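Side-chain contacts in NAD dependent epimerase/dehydratase family (uncultured archaeon MedDCM-OCT-S05-C57, PDB 5Y1F), which binds NAD+ in a Rossmann-type fold and probably oxidises L-threonine as a dehydrogenase of the NAD-dependent epimerase/dehydratase family: residues 160-163 with 164-167; 117-121 with 122-126; 167-170 with 171-175; 285-288 with 289-293. All coordinates share one frame; numbering follows the deposited sequence.

Interaction 1 (160-163 with 164-167); sequences KVKG and EELC. With NAD (nicotinamide-adenine-dinucleotide), chain B.
Four successive i to i+4 backbone bonds, from Glu164 N to Lys160 O (2.9 Å) through Cys167 N to Gly163 O, bind residues 160-163 to 164-167 as about two turns of regular alpha helix within helix 155-174. This part of the helix starts at the lysine of the Tyr-x-x-x-Lys motif of this dehydrogenase family, whose tyrosine is Tyr156. Lys160 is bent at its second torsion (chi2 -57°) and runs almost straight beyond it to the cofactor, where NZ meets both hydroxyls of the nicotinamide ribose: O3D at 2.9 Å and, by a weak bond, O2D at the same distance. A third bond from NZ, to Pro129 O, helps fix the ammonium beside the sugar. A leucine in its place would probably leave both ribose hydroxyls without this donor and the carbonyl of Pro129 without its ammonium partner. One turn on, Glu164 passes its CG 3.3 Å from Lys160 O and carries its buried carboxylate away to Arg182, Ser130 and Asn252, so both oxygens are bound outside the helix. Val161 and Glu165 run alongside each other, methyl CG1 3.6 Å from OE2. The opposite charges of the exposed Lys162 and Glu165 do not meet directly; a single water bridges them, accepting from Lys162 NZ at 2.8 Å and donating to Glu165 OE1 at 2.8 Å.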
loop_
_atom_site.group_PDB
_atom_site.type_symbol
_atom_site.label_atom_id
_atom_site.label_comp_id
_atom_site.label_asym_id
_atom_site.label_seq_id
_atom_site.Cartn_x
_atom_site.Cartn_y
_atom_site.Cartn_z
ATOM N N LYS A 160 -1.261 7.877 -9.535
ATOM C CA LYS A 160 -0.007 7.306 -9.070
ATOM C C LYS A 160 1.146 7.616 -10.009
ATOM O O LYS A 160 2.275 7.812 -9.539
ATOM C CB LYS A 160 -0.128 5.832 -8.773
ATOM C CG LYS A 160 -1.004 5.483 -7.584
ATOM C CD LYS A 160 -0.541 6.155 -6.287
ATOM C CE LYS A 160 -1.112 5.485 -5.062
ATOM N NZ LYS A 160 -0.617 6.068 -3.793
ATOM N N VAL A 161 0.904 7.582 -11.319
ATOM C CA VAL A 161 1.932 7.985 -12.271
ATOM C C VAL A 161 2.333 9.437 -12.040
ATOM O O VAL A 161 3.526 9.778 -11.958
ATOM C CB VAL A 161 1.464 7.795 -13.723
ATOM C CG1 VAL A 161 2.445 8.413 -14.676
ATOM C CG2 VAL A 161 1.287 6.311 -14.021
ATOM N N LYS A 162 1.338 10.322 -11.963
ATOM C CA LYS A 162 1.642 11.730 -11.689
ATOM C C LYS A 162 2.383 11.867 -10.374
ATOM O O LYS A 162 3.270 12.728 -10.235
ATOM C CB LYS A 162 0.338 12.507 -11.683
ATOM C CG LYS A 162 -0.318 12.535 -13.046
ATOM C CD LYS A 162 0.470 13.414 -14.007
ATOM C CE LYS A 162 -0.390 14.122 -15.059
ATOM N NZ LYS A 162 -0.638 13.288 -16.272
ATOM N N GLY A 163 1.989 11.073 -9.374
ATOM C CA GLY A 163 2.647 11.158 -8.098
ATOM C C GLY A 163 4.117 10.705 -8.147
ATOM O O GLY A 163 4.984 11.308 -7.535
ATOM N N GLU A 164 4.403 9.609 -8.858
ATOM C CA GLU A 164 5.785 9.172 -9.028
ATOM C C GLU A 164 6.604 10.304 -9.637
ATOM O O GLU A 164 7.746 10.565 -9.231
ATOM C CB GLU A 164 5.869 7.969 -9.970
ATOM C CG GLU A 164 5.381 6.649 -9.355
ATOM C CD GLU A 164 5.547 5.454 -10.266
ATOM O OE1 GLU A 164 5.087 4.358 -9.883
ATOM O OE2 GLU A 164 6.197 5.554 -11.320
ATOM N N GLU A 165 6.043 10.907 -10.654
ATOM C CA GLU A 165 6.780 11.956 -11.369
ATOM C C GLU A 165 6.987 13.160 -10.471
ATOM O O GLU A 165 8.087 13.771 -10.498
ATOM C CB GLU A 165 6.029 12.309 -12.665
ATOM C CG GLU A 165 6.045 11.129 -13.642
ATOM C CD GLU A 165 5.093 11.243 -14.818
ATOM O OE1 GLU A 165 4.175 12.071 -14.765
ATOM O OE2 GLU A 165 5.204 10.395 -15.732
ATOM N N LEU A 166 5.982 13.569 -9.713
ATOM C CA LEU A 166 6.152 14.695 -8.829
ATOM C C LEU A 166 7.194 14.397 -7.763
ATOM O O LEU A 166 8.011 15.254 -7.429
ATOM C CB LEU A 166 4.797 15.057 -8.217
ATOM C CG LEU A 166 4.698 16.421 -7.559
ATOM C CD1 LEU A 166 5.026 17.556 -8.503
ATOM C CD2 LEU A 166 3.343 16.626 -6.903
ATOM N N CYS A 167 7.125 13.203 -7.145
ATOM C CA CYS A 167 8.140 12.836 -6.190
ATOM C C CYS A 167 9.524 12.904 -6.789
ATOM O O CYS A 167 10.456 13.409 -6.155
ATOM C CB CYS A 167 7.880 11.428 -5.623
ATOM S SG CYS A 167 6.458 11.303 -4.521
HETATM P PA NAD B . -6.521 2.629 2.991
HETATM O O1A NAD B . -6.736 1.402 3.895
HETATM O O2A NAD B . -7.738 3.135 2.187
HETATM O O5B NAD B . -5.954 3.804 3.958
HETATM C C5B NAD B . -5.916 5.137 3.492
HETATM C C4B NAD B . -6.264 6.042 4.636
HETATM O O4B NAD B . -6.281 7.345 4.028
HETATM C C3B NAD B . -7.644 5.797 5.223
HETATM O O3B NAD B . -7.505 5.529 6.599
HETATM C C2B NAD B . -8.398 7.107 4.947
HETATM O O2B NAD B . -9.256 7.567 6.007
HETATM C C1B NAD B . -7.267 8.087 4.710
HETATM N N9A NAD B . -7.728 9.227 3.892
HETATM C C8A NAD B . -8.583 9.192 2.851
HETATM N N7A NAD B . -8.847 10.423 2.418
HETATM C C5A NAD B . -8.179 11.240 3.231
HETATM C C6A NAD B . -8.044 12.698 3.337
HETATM N N6A NAD B . -8.693 13.526 2.482
HETATM N N1A NAD B . -7.232 13.184 4.272
HETATM C C2A NAD B . -6.631 12.386 5.137
HETATM N N3A NAD B . -6.690 11.054 5.099
HETATM C C4A NAD B . -7.441 10.465 4.180
HETATM O O3 NAD B . -5.312 2.426 1.963
HETATM P PN NAD B . -4.051 1.434 2.135
HETATM O O1N NAD B . -3.579 1.414 3.595
HETATM O O2N NAD B . -4.388 0.092 1.517
HETATM O O5D NAD B . -2.966 2.199 1.209
HETATM C C5D NAD B . -2.075 3.103 1.783
HETATM C C4D NAD B . -1.168 3.570 0.636
HETATM O O4D NAD B . -0.585 2.413 -0.022
HETATM C C3D NAD B . -1.899 4.368 -0.421
HETATM O O3D NAD B . -0.960 5.295 -1.031
HETATM C C2D NAD B . -2.205 3.303 -1.492
HETATM O O2D NAD B . -2.359 3.910 -2.798
HETATM C C1D NAD B . -0.940 2.432 -1.393
HETATM N N1N NAD B . -1.170 1.063 -1.899
HETATM C C2N NAD B . -1.885 0.125 -1.205
HETATM C C3N NAD B . -2.082 -1.136 -1.720
HETATM C C7N NAD B . -2.831 -2.233 -0.971
HETATM O O7N NAD B . -3.006 -3.288 -1.520
HETATM N N7N NAD B . -3.228 -2.031 0.260
HETATM C C4N NAD B . -1.544 -1.455 -2.956
HETATM C C5N NAD B . -0.862 -0.486 -3.674
HETATM C C6N NAD B . -0.686 0.766 -3.117
HETATM O O HOH W 1 1.799 11.883 -16.288
#

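Interaction 2 (117-121 with 122-126); sequences KTAKK and YNQKL
Thr118 and Tyr122, one turn apart, meet through a methyl group and a ring: Thr118 CG2 lies 3.7 Å from Tyr122 CD2. Thr118 presents the methyl to the ring because CG2 lies opposite the backbone N, while OG1 turns back along the helix (chi1 -56°) to Asn114 O. Tyr122 sends its ring back beside the last turn, and Thr118 O sits at the ring edge, near its plane, 3.3 Å from CD2; the same carbonyl accepts the backbone N of Tyr122 at 2.9 Å. Lys121 adds its CB, 3.6 Å from Tyr122 CD2, and then runs out fully extended. The ends of Lys121 and Tyr122 share one partner on helix 71-80, where the ammonium forms a salt bridge with one carboxylate oxygen of Glu75 and the phenol hydroxyl is hydrogen-bonded to the other. This is the end of the helical leg of a beta-alpha-beta crossover, in which helix 101-122 links the adjacent parallel strands 83-88 and 125-131. Asn123 takes a left-handed conformation (phi 54°), and Gln124 N then bonds back to Ala119 O at 3.0 Å, in the carbonyl plane and on a lone pair; these are two features of a Schellman motif. Beyond the reversal Ala119 is the meeting point: Gln124 CB lies 3.9 Å from Ala119 CB. Leu126, already on the strand, points back toward the helix, and its CD1 touches Ala119 CB at 3.6 Å, with Val86 and Ile176 packed around the leucine.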
loop_
_atom_site.group_PDB
_atom_site.type_symbol
_atom_site.label_atom_id
_atom_site.label_comp_id
_atom_site.label_asym_id
_atom_site.label_seq_id
_atom_site.Cartn_x
_atom_site.Cartn_y
_atom_site.Cartn_z
ATOM N N LYS A 117 5.480 19.732 -0.697
ATOM C CA LYS A 117 5.761 21.173 -0.385
ATOM C C LYS A 117 6.211 21.308 1.053
ATOM O O LYS A 117 7.166 22.052 1.348
ATOM C CB LYS A 117 4.538 22.020 -0.646
ATOM C CG LYS A 117 4.220 22.259 -2.119
ATOM C CD LYS A 117 2.861 22.948 -2.226
ATOM C CE LYS A 117 2.417 23.347 -3.625
ATOM N NZ LYS A 117 0.973 23.789 -3.552
ATOM N N THR A 118 5.553 20.608 1.960
ATOM C CA THR A 118 5.930 20.676 3.375
ATOM C C THR A 118 7.308 20.089 3.628
ATOM O O THR A 118 8.107 20.631 4.386
ATOM C CB THR A 118 4.838 20.015 4.218
ATOM O OG1 THR A 118 3.598 20.636 3.961
ATOM C CG2 THR A 118 5.138 20.068 5.684
ATOM N N ALA A 119 7.625 18.970 2.956
ATOM C CA ALA A 119 8.922 18.357 3.090
ATOM C C ALA A 119 10.019 19.293 2.649
ATOM O O ALA A 119 11.084 19.278 3.229
ATOM C CB ALA A 119 8.998 17.053 2.294
ATOM N N LYS A 120 9.776 20.043 1.585
ATOM C CA LYS A 120 10.749 21.022 1.101
ATOM C C LYS A 120 10.946 22.152 2.118
ATOM O O LYS A 120 12.074 22.528 2.397
ATOM C CB LYS A 120 10.289 21.526 -0.274
ATOM C CG LYS A 120 11.090 22.654 -0.937
ATOM C CD LYS A 120 10.457 23.069 -2.282
ATOM C CE LYS A 120 9.087 23.742 -2.114
ATOM N NZ LYS A 120 7.915 23.385 -3.022
ATOM N N LYS A 121 9.867 22.609 2.736
ATOM C CA LYS A 121 9.962 23.679 3.750
ATOM C C LYS A 121 10.712 23.226 4.957
ATOM O O LYS A 121 11.455 24.051 5.566
ATOM C CB LYS A 121 8.585 24.100 4.226
ATOM C CG LYS A 121 7.774 24.875 3.208
ATOM C CD LYS A 121 6.511 25.417 3.877
ATOM C CE LYS A 121 5.699 26.256 2.936
ATOM N NZ LYS A 121 4.698 27.056 3.700
ATOM N N TYR A 122 10.512 21.985 5.420
ATOM C CA TYR A 122 11.023 21.508 6.698
ATOM C C TYR A 122 12.130 20.477 6.564
ATOM O O TYR A 122 12.561 19.895 7.543
ATOM C CB TYR A 122 9.890 20.939 7.529
ATOM C CG TYR A 122 8.925 22.018 7.917
ATOM C CD1 TYR A 122 9.215 22.895 8.959
ATOM C CD2 TYR A 122 7.772 22.233 7.225
ATOM C CE1 TYR A 122 8.391 23.944 9.240
ATOM C CE2 TYR A 122 6.880 23.221 7.575
ATOM C CZ TYR A 122 7.237 24.114 8.541
ATOM O OH TYR A 122 6.361 25.106 8.924
ATOM N N ASN A 123 12.666 20.314 5.360
ATOM C CA ASN A 123 13.770 19.417 5.101
ATOM C C ASN A 123 13.500 17.977 5.575
ATOM O O ASN A 123 14.308 17.368 6.292
ATOM C CB ASN A 123 15.043 19.962 5.767
ATOM C CG ASN A 123 16.274 19.228 5.338
ATOM O OD1 ASN A 123 16.359 18.731 4.211
ATOM N ND2 ASN A 123 17.233 19.102 6.253
ATOM N N GLN A 124 12.368 17.437 5.155
ATOM C CA GLN A 124 11.914 16.130 5.616
ATOM C C GLN A 124 12.333 15.030 4.660
ATOM O O GLN A 124 12.429 15.232 3.445
ATOM C CB GLN A 124 10.415 16.068 5.812
ATOM C CG GLN A 124 9.924 17.101 6.821
ATOM C CD GLN A 124 8.435 17.098 6.962
ATOM O OE1 GLN A 124 7.880 17.235 8.087
ATOM N NE2 GLN A 124 7.765 17.027 5.877
ATOM N N LYS A 125 12.433 13.839 5.212
ATOM C CA LYS A 125 12.515 12.592 4.411
ATOM C C LYS A 125 11.111 11.995 4.303
ATOM O O LYS A 125 10.270 12.238 5.175
ATOM C CB LYS A 125 13.443 11.611 5.096
ATOM C CG LYS A 125 14.132 10.686 4.137
ATOM C CD LYS A 125 13.443 9.364 4.213
ATOM C CE LYS A 125 14.156 8.499 5.213
ATOM N NZ LYS A 125 14.844 7.480 4.430
ATOM N N LEU A 126 10.838 11.303 3.189
ATOM C CA LEU A 126 9.468 10.878 2.854
ATOM C C LEU A 126 9.440 9.448 2.339
ATOM O O LEU A 126 10.364 9.003 1.627
ATOM C CB LEU A 126 8.874 11.734 1.769
ATOM C CG LEU A 126 8.612 13.207 2.088
ATOM C CD1 LEU A 126 8.090 13.900 0.837
ATOM C CD2 LEU A 126 7.697 13.442 3.269
#

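Interaction 3 (167-170 with 171-175); sequences CDTY and FKEHG
Thr169 O receives the backbone N of Glu173 at 2.8 Å, the shortest of the i to i+4 bonds that carry residues 167-170 into 171-175. They form the last turns of helix 155-174, and the series frays at its C-terminal end: the bond from His174 N to Tyr170 O is weak, and Gly175 then leaves the helix with a positive phi of 67°. Where the backbone weakens, a T-shaped pair of rings spans the turn. His174 directs an edge at the face of Tyr170, with centroids 4.7 Å apart and planes at 62°, so that ND1 stands 3.6 Å above the phenol plane, over its centre. One face of Tyr170 thus receives the imidazole nitrogen, while the ring also packs on Leu116 and Lys117 of helix 101-122 and on Ile176. Its hydroxyl is hydrogen-bonded to Lys120 NZ, though that lysine is modelled in two conformers, so this bond is less certain. Exchanging Tyr170 for an alanine is likely to open a gap between the two helices and leave the His174 imidazole free to turn. Asp168 is occupied elsewhere, its OD1 accepting Ser251 N, and Phe171 stacks on His250. On the outer side Thr169 and Glu173 run alongside each other. Thr169 gives its OG1 to Glu165 O in the turn before, which leaves the methyl CG2 facing the carboxylate, 3.5 Å from Glu173 OE1.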
loop_
_atom_site.group_PDB
_atom_site.type_symbol
_atom_site.label_atom_id
_atom_site.label_comp_id
_atom_site.label_asym_id
_atom_site.label_seq_id
_atom_site.Cartn_x
_atom_site.Cartn_y
_atom_site.Cartn_z
ATOM N N CYS A 167 7.125 13.203 -7.145
ATOM C CA CYS A 167 8.140 12.836 -6.190
ATOM C C CYS A 167 9.524 12.904 -6.789
ATOM O O CYS A 167 10.456 13.409 -6.155
ATOM C CB CYS A 167 7.880 11.428 -5.623
ATOM S SG CYS A 167 6.458 11.303 -4.521
ATOM N N ASP A 168 9.690 12.343 -7.973
ATOM C CA ASP A 168 11.024 12.334 -8.566
ATOM C C ASP A 168 11.499 13.735 -8.933
ATOM O O ASP A 168 12.688 14.019 -8.822
ATOM C CB ASP A 168 11.106 11.315 -9.693
ATOM C CG ASP A 168 11.172 9.876 -9.188
ATOM O OD1 ASP A 168 11.436 9.592 -8.005
ATOM O OD2 ASP A 168 10.986 8.952 -10.022
ATOM N N THR A 169 10.591 14.627 -9.292
ATOM C CA THR A 169 10.924 16.043 -9.459
ATOM C C THR A 169 11.391 16.646 -8.149
ATOM O O THR A 169 12.390 17.377 -8.115
ATOM C CB THR A 169 9.743 16.822 -9.971
ATOM O OG1 THR A 169 9.387 16.330 -11.262
ATOM C CG2 THR A 169 10.038 18.321 -10.050
ATOM N N TYR A 170 10.753 16.336 -7.044
ATOM C CA TYR A 170 11.207 16.867 -5.771
ATOM C C TYR A 170 12.546 16.333 -5.408
ATOM O O TYR A 170 13.357 17.044 -4.783
ATOM C CB TYR A 170 10.162 16.639 -4.678
ATOM C CG TYR A 170 9.160 17.806 -4.585
ATOM C CD1 TYR A 170 9.257 18.767 -3.540
ATOM C CD2 TYR A 170 8.243 18.038 -5.565
ATOM C CE1 TYR A 170 8.424 19.857 -3.500
ATOM C CE2 TYR A 170 7.448 19.172 -5.537
ATOM C CZ TYR A 170 7.499 20.030 -4.444
ATOM O OH TYR A 170 6.656 21.140 -4.377
ATOM N N PHE A 171 12.843 15.081 -5.737
ATOM C CA PHE A 171 14.136 14.562 -5.493
ATOM C C PHE A 171 15.198 15.279 -6.362
ATOM O O PHE A 171 16.210 15.773 -5.828
ATOM C CB PHE A 171 14.196 13.037 -5.741
ATOM C CG PHE A 171 15.578 12.474 -5.667
ATOM C CD1 PHE A 171 16.246 12.451 -4.495
ATOM C CD2 PHE A 171 16.237 12.053 -6.796
ATOM C CE1 PHE A 171 17.551 12.038 -4.416
ATOM C CE2 PHE A 171 17.533 11.614 -6.714
ATOM C CZ PHE A 171 18.181 11.589 -5.534
ATOM N N LYS A 172 14.999 15.318 -7.678
ATOM C CA LYS A 172 16.036 15.867 -8.548
ATOM C C LYS A 172 16.172 17.362 -8.416
ATOM O O LYS A 172 17.297 17.892 -8.455
ATOM C CB LYS A 172 15.715 15.553 -10.000
ATOM C CG LYS A 172 15.772 14.089 -10.325
ATOM C CD LYS A 172 15.480 13.852 -11.795
ATOM C CE LYS A 172 16.631 13.173 -12.498
ATOM N NZ LYS A 172 16.068 12.227 -13.490
ATOM N N GLU A 173 15.070 18.086 -8.421
ATOM C CA GLU A 173 15.101 19.548 -8.475
ATOM C C GLU A 173 15.228 20.132 -7.090
ATOM O O GLU A 173 15.833 21.192 -6.906
ATOM C CB GLU A 173 13.855 20.096 -9.133
ATOM C CG GLU A 173 13.721 19.756 -10.578
ATOM C CD GLU A 173 12.560 20.431 -11.274
ATOM O OE1 GLU A 173 11.835 21.265 -10.661
ATOM O OE2 GLU A 173 12.379 20.027 -12.458
ATOM N N HIS A 174 14.685 19.469 -6.069
ATOM C CA HIS A 174 14.602 20.065 -4.730
ATOM C C HIS A 174 15.430 19.329 -3.705
ATOM O O HIS A 174 15.449 19.730 -2.540
ATOM C CB HIS A 174 13.132 20.240 -4.304
ATOM C CG HIS A 174 12.369 21.182 -5.186
ATOM N ND1 HIS A 174 11.168 20.886 -5.780
ATOM C CD2 HIS A 174 12.734 22.395 -5.679
ATOM C CE1 HIS A 174 10.793 21.892 -6.559
ATOM N NE2 HIS A 174 11.747 22.801 -6.535
ATOM N N GLY A 175 16.086 18.238 -4.078
ATOM C CA GLY A 175 16.906 17.493 -3.138
ATOM C C GLY A 175 16.139 16.806 -2.020
ATOM O O GLY A 175 16.741 16.394 -1.043
#

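Interaction 4 (285-288 with 289-293); sequences QDIA and DTWPI
A type I beta turn from Ala288 to Trp291 ends the short helix 284-288, and its closing bond joins Trp291 N to Ala288 O at 3.1 Å. The last helical i to i+4 bond, from Asp289 N to Gln285 O at 2.9 Å, precedes it, after which the pattern shifts from i to i+4 to i to i+3. The atom gripped twice is Ile287 O. Thr290 N approaches it from above the carbonyl plane, whereas Thr290 OG1 donates to it within that plane at 2.8 Å. The hydroxyl can do so because OG1 lies between the backbone N and the carbonyl carbon, the crowded position (chi1 74°); the same rotation brings the methyl CG2 to 3.3 Å from Asp286 O. The turn leads into the loop between helices 284-288 and 298-304, near the nicotinamide side of the dinucleotide site, where the side chain of Trp291 comes within about 5 Å of that of Tyr156 and about 7 Å of the bound NAD. Ile287 and Trp291 extend alongside each other in a common direction. The branch methyl Ile287 CG2 sits over one face of the indole, offset toward its rim and 3.5 Å from CZ2. Ser94 of helix 94-99 touches both of these side chains, and Leu224 also packs on the indole. On the exposed side Asp286 OD1 and Asp289 OD2 bring like charges to 4.4 Å, probably a mildly unfavourable pairing that solvent would screen. Lys141 binds the carbonyl oxygens of both Asp289 and Trp291.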
loop_
_atom_site.group_PDB
_atom_site.type_symbol
_atom_site.label_atom_id
_atom_site.label_comp_id
_atom_site.label_asym_id
_atom_site.label_seq_id
_atom_site.Cartn_x
_atom_site.Cartn_y
_atom_site.Cartn_z
ATOM N N GLN A 285 -13.641 -6.119 -11.632
ATOM C CA GLN A 285 -13.006 -6.937 -12.679
ATOM C C GLN A 285 -12.386 -6.110 -13.759
ATOM O O GLN A 285 -11.318 -6.433 -14.289
ATOM C CB GLN A 285 -14.029 -7.854 -13.334
ATOM C CG GLN A 285 -13.423 -8.878 -14.294
ATOM C CD GLN A 285 -12.671 -9.920 -13.575
ATOM O OE1 GLN A 285 -11.455 -10.105 -13.689
ATOM N NE2 GLN A 285 -13.381 -10.580 -12.748
ATOM N N ASP A 286 -13.098 -5.062 -14.156
ATOM C CA ASP A 286 -12.638 -4.208 -15.254
ATOM C C ASP A 286 -11.353 -3.469 -14.889
ATOM O O ASP A 286 -10.591 -3.054 -15.755
ATOM C CB ASP A 286 -13.742 -3.235 -15.704
ATOM C CG ASP A 286 -15.009 -3.959 -16.162
ATOM O OD1 ASP A 286 -14.918 -5.007 -16.833
ATOM O OD2 ASP A 286 -16.112 -3.458 -15.855
ATOM N N ILE A 287 -11.121 -3.230 -13.604
ATOM C CA ILE A 287 -9.868 -2.669 -13.119
ATOM C C ILE A 287 -8.766 -3.719 -13.153
ATOM O O ILE A 287 -7.706 -3.545 -13.810
ATOM C CB ILE A 287 -10.043 -2.135 -11.682
ATOM C CG1 ILE A 287 -11.071 -0.984 -11.671
ATOM C CG2 ILE A 287 -8.689 -1.689 -11.132
ATOM C CD1 ILE A 287 -11.419 -0.489 -10.265
ATOM N N ALA A 288 -9.020 -4.863 -12.502
ATOM C CA ALA A 288 -8.037 -5.923 -12.409
ATOM C C ALA A 288 -7.545 -6.419 -13.740
ATOM O O ALA A 288 -6.355 -6.746 -13.919
ATOM C CB ALA A 288 -8.615 -7.108 -11.584
ATOM N N ASP A 289 -8.442 -6.496 -14.720
ATOM C CA ASP A 289 -8.109 -7.004 -16.042
ATOM C C ASP A 289 -7.043 -6.138 -16.716
ATOM O O ASP A 289 -6.351 -6.641 -17.622
ATOM C CB ASP A 289 -9.346 -6.951 -16.987
ATOM C CG ASP A 289 -10.398 -8.001 -16.744
ATOM O OD1 ASP A 289 -10.127 -8.930 -16.005
ATOM O OD2 ASP A 289 -11.505 -7.793 -17.341
ATOM N N THR A 290 -6.890 -4.872 -16.316
ATOM C CA THR A 290 -5.941 -3.963 -16.977
ATOM C C THR A 290 -4.579 -3.977 -16.330
ATOM O O THR A 290 -3.700 -3.263 -16.771
ATOM C CB THR A 290 -6.461 -2.520 -17.024
ATOM O OG1 THR A 290 -6.378 -1.924 -15.729
ATOM C CG2 THR A 290 -7.902 -2.466 -17.605
ATOM N N TRP A 291 -4.398 -4.776 -15.283
ATOM C CA TRP A 291 -3.147 -4.812 -14.508
ATOM C C TRP A 291 -2.315 -6.034 -14.871
ATOM O O TRP A 291 -2.848 -7.040 -15.337
ATOM C CB TRP A 291 -3.426 -4.827 -12.996
ATOM C CG TRP A 291 -4.031 -3.577 -12.457
ATOM C CD1 TRP A 291 -4.147 -2.374 -13.099
ATOM C CD2 TRP A 291 -4.506 -3.372 -11.152
ATOM N NE1 TRP A 291 -4.713 -1.452 -12.266
ATOM C CE2 TRP A 291 -4.936 -2.027 -11.049
ATOM C CE3 TRP A 291 -4.650 -4.206 -10.041
ATOM C CZ2 TRP A 291 -5.476 -1.502 -9.868
ATOM C CZ3 TRP A 291 -5.103 -3.640 -8.828
ATOM C CH2 TRP A 291 -5.585 -2.324 -8.792
ATOM N N PRO A 292 -0.999 -5.983 -14.573
ATOM C CA PRO A 292 -0.162 -7.129 -14.812
ATOM C C PRO A 292 -0.498 -8.311 -13.908
ATOM O O PRO A 292 -1.193 -8.185 -12.894
ATOM C CB PRO A 292 1.267 -6.640 -14.475
ATOM C CG PRO A 292 1.199 -5.205 -14.331
ATOM C CD PRO A 292 -0.226 -4.799 -14.157
ATOM N N ILE A 293 0.006 -9.451 -14.298
ATOM C CA ILE A 293 -0.065 -10.648 -13.484
ATOM C C ILE A 293 1.105 -10.759 -12.498
ATOM O O ILE A 293 0.960 -11.361 -11.430
ATOM C CB ILE A 293 -0.097 -11.880 -14.430
ATOM C CG1 ILE A 293 -1.439 -12.012 -15.166
ATOM C CG2 ILE A 293 0.477 -13.146 -13.819
ATOM C CD1 ILE A 293 -2.610 -11.484 -14.440
#

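Overall arrangement
From the N terminus, interaction 2 comes first, turning helix 101-122 into strand 125-131. Interactions 1 and 3 follow on helix 155-174, overlapping at Cys167, so the second begins where the first ends: one lies beside the cofactor, the other at the far end of the helix. That far end meets interaction 2, where Lys117 and Lys120 pack on Tyr170 and His174, tying the two helices together. Interaction 4 comes much later in the chain, at residues 285-293, its centre about 21 Å from that of interaction 1. All four are local; none encloses another, and none closes a long loop. Interactions 1 and 4 approach the NAD site from separate parts of the fold.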